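Long-range contact in putative alkaline phosphatase (PDB 4F1V), which binds phosphate with high affinity in the periplasm and probably delivers it to an ABC transporter for import: residues A13-F25 and F314-A328. Numbering follows the deposited sequence.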
loop_
_atom_site.group_PDB
_atom_site.type_symbol
_atom_site.label_atom_id
_atom_site.label_comp_id
_atom_site.label_asym_id
_atom_site.label_seq_id
_atom_site.Cartn_x
_atom_site.Cartn_y
_atom_site.Cartn_z
ATOM N N ALA A 13 10.186 2.466 4.833
ATOM C CA ALA A 13 10.864 3.185 5.917
ATOM C C ALA A 13 10.268 2.843 7.269
ATOM O O ALA A 13 10.995 2.896 8.298
ATOM C CB ALA A 13 10.824 4.705 5.663
ATOM N N LEU A 14 9.001 2.466 7.339
ATOM C CA LEU A 14 8.432 1.975 8.576
ATOM C C LEU A 14 9.131 0.666 8.990
ATOM O O LEU A 14 9.620 0.543 10.124
ATOM C CB LEU A 14 6.913 1.777 8.413
ATOM C CG LEU A 14 6.253 0.999 9.525
ATOM C CD1 LEU A 14 6.406 1.703 10.851
ATOM C CD2 LEU A 14 4.782 0.749 9.207
ATOM N N TYR A 15 9.197 -0.311 8.080
ATOM C CA TYR A 15 9.767 -1.605 8.474
ATOM C C TYR A 15 11.263 -1.518 8.681
ATOM O O TYR A 15 11.816 -2.382 9.412
ATOM C CB TYR A 15 9.436 -2.687 7.398
ATOM C CG TYR A 15 7.945 -2.844 7.213
ATOM C CD1 TYR A 15 7.038 -2.903 8.295
ATOM C CD2 TYR A 15 7.422 -2.963 5.947
ATOM C CE1 TYR A 15 5.695 -3.001 8.089
ATOM C CE2 TYR A 15 6.058 -3.093 5.717
ATOM C CZ TYR A 15 5.191 -3.080 6.776
ATOM O OH TYR A 15 3.829 -3.130 6.618
ATOM N N GLN A 16 11.914 -0.450 8.212
ATOM C CA GLN A 16 13.297 -0.157 8.484
ATOM C C GLN A 16 13.545 0.720 9.707
ATOM O O GLN A 16 14.716 0.961 10.034
ATOM C CB GLN A 16 13.950 0.467 7.204
ATOM C CG GLN A 16 13.966 -0.546 6.112
ATOM C CD GLN A 16 14.180 0.011 4.701
ATOM O OE1 GLN A 16 14.280 1.245 4.540
ATOM N NE2 GLN A 16 14.275 -0.819 3.669
ATOM N N THR A 17 12.536 1.185 10.330
ATOM C CA THR A 17 12.696 1.915 11.628
ATOM C C THR A 17 13.195 0.910 12.668
ATOM O O THR A 17 12.583 -0.161 12.847
ATOM C CB THR A 17 11.392 2.571 11.997
ATOM O OG1 THR A 17 11.049 3.612 11.079
ATOM C CG2 THR A 17 11.438 3.208 13.375
ATOM N N SER A 18 14.269 1.279 13.399
ATOM C CA SER A 18 14.812 0.382 14.417
ATOM C C SER A 18 13.726 -0.081 15.326
ATOM O O SER A 18 12.924 0.746 15.825
ATOM C CB SER A 18 15.910 1.127 15.180
ATOM O OG SER A 18 16.648 0.214 15.963
ATOM N N GLY A 19 13.698 -1.374 15.648
ATOM C CA GLY A 19 12.774 -1.963 16.584
ATOM C C GLY A 19 11.401 -2.322 16.081
ATOM O O GLY A 19 10.671 -3.000 16.781
ATOM N N VAL A 20 11.019 -1.891 14.862
ATOM C CA VAL A 20 9.682 -2.234 14.352
ATOM C C VAL A 20 9.593 -3.745 14.040
ATOM O O VAL A 20 8.624 -4.389 14.448
ATOM C CB VAL A 20 9.360 -1.348 13.139
ATOM C CG1 VAL A 20 8.170 -1.871 12.316
ATOM C CG2 VAL A 20 9.143 0.084 13.553
ATOM N N LEU A 21 10.575 -4.281 13.318
ATOM C CA LEU A 21 10.730 -5.715 13.184
ATOM C C LEU A 21 11.501 -6.211 14.427
ATOM O O LEU A 21 12.452 -5.568 14.856
ATOM C CB LEU A 21 11.435 -6.118 11.931
ATOM C CG LEU A 21 10.845 -5.551 10.618
ATOM C CD1 LEU A 21 11.671 -6.007 9.453
ATOM C CD2 LEU A 21 9.388 -5.939 10.470
ATOM N N THR A 22 11.096 -7.353 14.967
ATOM C CA THR A 22 11.596 -7.886 16.209
ATOM C C THR A 22 12.752 -8.882 15.999
ATOM O O THR A 22 13.298 -9.004 14.909
ATOM C CB THR A 22 10.386 -8.450 16.988
ATOM O OG1 THR A 22 9.654 -9.325 16.154
ATOM C CG2 THR A 22 9.422 -7.365 17.417
ATOM N N ALA A 23 13.134 -9.581 17.077
ATOM C CA ALA A 23 14.317 -10.419 17.050
ATOM C C ALA A 23 14.211 -11.474 15.970
ATOM O O ALA A 23 13.199 -12.095 15.746
ATOM C CB ALA A 23 14.524 -11.107 18.398
ATOM N N GLY A 24 15.367 -11.689 15.297
ATOM C CA GLY A 24 15.460 -12.705 14.273
ATOM C C GLY A 24 15.121 -12.224 12.901
ATOM O O GLY A 24 15.363 -12.962 11.935
ATOM N N PHE A 25 14.534 -11.026 12.732
ATOM C CA PHE A 25 14.143 -10.497 11.433
ATOM C C PHE A 25 15.307 -9.775 10.808
ATOM O O PHE A 25 15.873 -8.829 11.358
ATOM C CB PHE A 25 12.956 -9.529 11.548
ATOM C CG PHE A 25 11.608 -10.186 11.636
ATOM C CD1 PHE A 25 11.246 -10.992 12.720
ATOM C CD2 PHE A 25 10.647 -9.954 10.678
ATOM C CE1 PHE A 25 10.002 -11.546 12.811
ATOM C CE2 PHE A 25 9.409 -10.531 10.731
ATOM C CZ PHE A 25 9.058 -11.339 11.800
ATOM N N PHE A 314 6.760 -11.019 16.537
ATOM C CA PHE A 314 6.506 -9.829 15.719
ATOM C C PHE A 314 5.029 -9.450 15.697
ATOM O O PHE A 314 4.657 -8.276 15.890
ATOM C CB PHE A 314 7.013 -10.025 14.294
ATOM C CG PHE A 314 6.609 -8.890 13.365
ATOM C CD1 PHE A 314 7.057 -7.587 13.612
ATOM C CD2 PHE A 314 5.755 -9.112 12.291
ATOM C CE1 PHE A 314 6.617 -6.543 12.788
ATOM C CE2 PHE A 314 5.292 -8.071 11.513
ATOM C CZ PHE A 314 5.714 -6.765 11.777
ATOM N N PHE A 315 4.126 -10.420 15.491
ATOM C CA PHE A 315 2.723 -10.131 15.537
ATOM C C PHE A 315 2.306 -9.572 16.908
ATOM O O PHE A 315 1.454 -8.675 16.986
ATOM C CB PHE A 315 1.877 -11.378 15.178
ATOM C CG PHE A 315 1.662 -11.560 13.679
ATOM C CD1 PHE A 315 0.362 -11.423 13.127
ATOM C CD2 PHE A 315 2.687 -11.879 12.806
ATOM C CE1 PHE A 315 0.132 -11.581 11.810
ATOM C CE2 PHE A 315 2.471 -11.991 11.445
ATOM C CZ PHE A 315 1.196 -11.858 10.952
ATOM N N THR A 316 2.883 -10.110 17.989
ATOM C CA THR A 316 2.573 -9.656 19.346
ATOM C C THR A 316 2.893 -8.162 19.490
ATOM O O THR A 316 2.178 -7.437 20.183
ATOM C CB THR A 316 3.343 -10.499 20.346
ATOM O OG1 THR A 316 2.770 -11.815 20.294
ATOM C CG2 THR A 316 3.231 -9.995 21.760
ATOM N N LYS A 317 3.957 -7.699 18.877
ATOM C CA LYS A 317 4.301 -6.270 18.855
ATOM C C LYS A 317 3.428 -5.445 17.912
ATOM O O LYS A 317 2.830 -4.430 18.313
ATOM C CB LYS A 317 5.796 -6.093 18.573
ATOM C CG LYS A 317 6.182 -4.626 18.652
ATOM C CD LYS A 317 7.628 -4.347 18.727
ATOM C CE LYS A 317 7.981 -2.969 19.271
ATOM N NZ LYS A 317 9.458 -2.809 19.280
ATOM N N HIS A 318 3.397 -5.838 16.643
ATOM C CA HIS A 318 2.751 -5.020 15.621
ATOM C C HIS A 318 1.273 -4.872 15.835
ATOM O O HIS A 318 0.655 -3.864 15.419
ATOM C CB HIS A 318 3.071 -5.617 14.233
ATOM C CG HIS A 318 2.974 -4.599 13.115
ATOM N ND1 HIS A 318 3.752 -3.477 13.094
ATOM C CD2 HIS A 318 2.164 -4.603 12.010
ATOM C CE1 HIS A 318 3.466 -2.825 11.989
ATOM N NE2 HIS A 318 2.507 -3.466 11.286
ATOM N N TYR A 319 0.642 -5.881 16.469
ATOM C CA TYR A 319 -0.770 -5.865 16.788
ATOM C C TYR A 319 -1.037 -5.825 18.265
ATOM O O TYR A 319 -2.127 -6.152 18.723
ATOM C CB TYR A 319 -1.500 -7.051 16.096
ATOM C CG TYR A 319 -1.314 -6.999 14.599
ATOM C CD1 TYR A 319 -0.344 -7.775 13.969
ATOM C CD2 TYR A 319 -2.039 -6.125 13.789
ATOM C CE1 TYR A 319 -0.123 -7.703 12.578
ATOM C CE2 TYR A 319 -1.860 -6.033 12.437
ATOM C CZ TYR A 319 -0.877 -6.816 11.821
ATOM O OH TYR A 319 -0.640 -6.712 10.503
ATOM N N GLY A 320 -0.056 -5.389 19.049
ATOM C CA GLY A 320 -0.261 -5.321 20.510
ATOM C C GLY A 320 -1.057 -4.121 20.964
ATOM O O GLY A 320 -1.002 -3.055 20.359
ATOM N N ALA A 321 -1.779 -4.350 22.078
ATOM C CA ALA A 321 -2.394 -3.230 22.750
ATOM C C ALA A 321 -1.400 -2.280 23.334
ATOM O O ALA A 321 -1.605 -1.066 23.346
ATOM C CB ALA A 321 -3.408 -3.717 23.809
ATOM N N SER A 322 -0.313 -2.777 23.869
ATOM C CA SER A 322 0.756 -2.025 24.494
ATOM C C SER A 322 2.084 -2.451 23.857
ATOM O O SER A 322 2.153 -3.475 23.180
ATOM C CB SER A 322 0.911 -2.380 25.990
ATOM O OG SER A 322 -0.074 -1.904 26.851
ATOM N N ASN A 323 3.131 -1.642 24.060
ATOM C CA ASN A 323 4.464 -1.926 23.536
ATOM C C ASN A 323 4.418 -2.271 22.057
ATOM O O ASN A 323 4.884 -3.356 21.659
ATOM C CB ASN A 323 5.100 -3.016 24.361
ATOM C CG ASN A 323 5.373 -2.463 25.779
ATOM O OD1 ASN A 323 6.134 -1.436 26.001
ATOM N ND2 ASN A 323 4.715 -3.030 26.775
ATOM N N ASN A 324 3.805 -1.419 21.284
ATOM C CA ASN A 324 3.528 -1.701 19.910
ATOM C C ASN A 324 4.319 -0.736 18.969
ATOM O O ASN A 324 5.209 -0.013 19.401
ATOM C CB ASN A 324 1.992 -1.727 19.656
ATOM C CG ASN A 324 1.362 -0.354 19.857
ATOM O OD1 ASN A 324 1.900 0.686 19.475
ATOM N ND2 ASN A 324 0.123 -0.360 20.418
ATOM N N ASN A 325 3.988 -0.777 17.675
ATOM C CA ASN A 325 4.714 0.026 16.698
ATOM C C ASN A 325 3.966 1.304 16.284
ATOM O O ASN A 325 4.359 1.960 15.305
ATOM C CB ASN A 325 5.011 -0.805 15.469
ATOM C CG ASN A 325 6.087 -1.850 15.687
ATOM O OD1 ASN A 325 7.059 -1.611 16.455
ATOM N ND2 ASN A 325 6.006 -3.016 15.046
ATOM N N ASP A 326 2.907 1.701 17.011
ATOM C CA ASP A 326 2.072 2.779 16.539
ATOM C C ASP A 326 2.793 4.112 16.436
ATOM O O ASP A 326 2.509 4.896 15.505
ATOM C CB ASP A 326 0.809 2.904 17.346
ATOM C CG ASP A 326 -0.183 1.773 17.117
ATOM O OD1 ASP A 326 0.062 0.879 16.290
ATOM O OD2 ASP A 326 -1.281 1.837 17.780
ATOM N N ALA A 327 3.693 4.446 17.379
ATOM C CA ALA A 327 4.404 5.714 17.255
ATOM C C ALA A 327 5.231 5.757 15.949
ATOM O O ALA A 327 5.189 6.759 15.208
ATOM C CB ALA A 327 5.281 5.999 18.462
ATOM N N ALA A 328 5.942 4.660 15.650
ATOM C CA ALA A 328 6.716 4.581 14.403
ATOM C C ALA A 328 5.811 4.652 13.177
ATOM O O ALA A 328 6.183 5.246 12.162
ATOM C CB ALA A 328 7.531 3.295 14.373
#
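The carboxamide of Asn325 bridges the two segments through one nitrogen: ND2 donates to Val20 O at 3.0 Å and to ND1 of His318, also at 3.0 Å. The two bonds differ in quality. That to ND1 is nearly straight (175°) and lies in both the amide and the imidazole plane, which should fix the amide's rotation; that to Val20 O is clearly bent. Because ND1 accepts here, the imidazole proton probably sits on NE2, which pairs with Ser90, as does the hydroxyl of Tyr15. Lys317, the residue before His318, has CG anti to the backbone N (chi1 -176°) and its chain extended beyond; CD lies 3.7 Å from Thr22 CG2, and NZ reaches Gly19 O at 2.8 Å from above the carbonyl plane. The edge of the Phe314 ring meets Val20 O, with CE1 3.4 Å from that oxygen. Phe25 crosses Phe314 at about a right angle, ring planes inclined at 48°, CZ 3.5 Å from Phe314 CB. At the far end Ala328 CB meets Val20 CG2 at 3.7 Å. Helix 12-15 and its following loop thus pack beside helices 305-318 and 326-331, with Leu14 on strand 85-94 and Tyr15, Phe25 and Phe314 on strand 291-299, within one lobe of the Venus-flytrap fold of PstS-type phosphate-binding proteins.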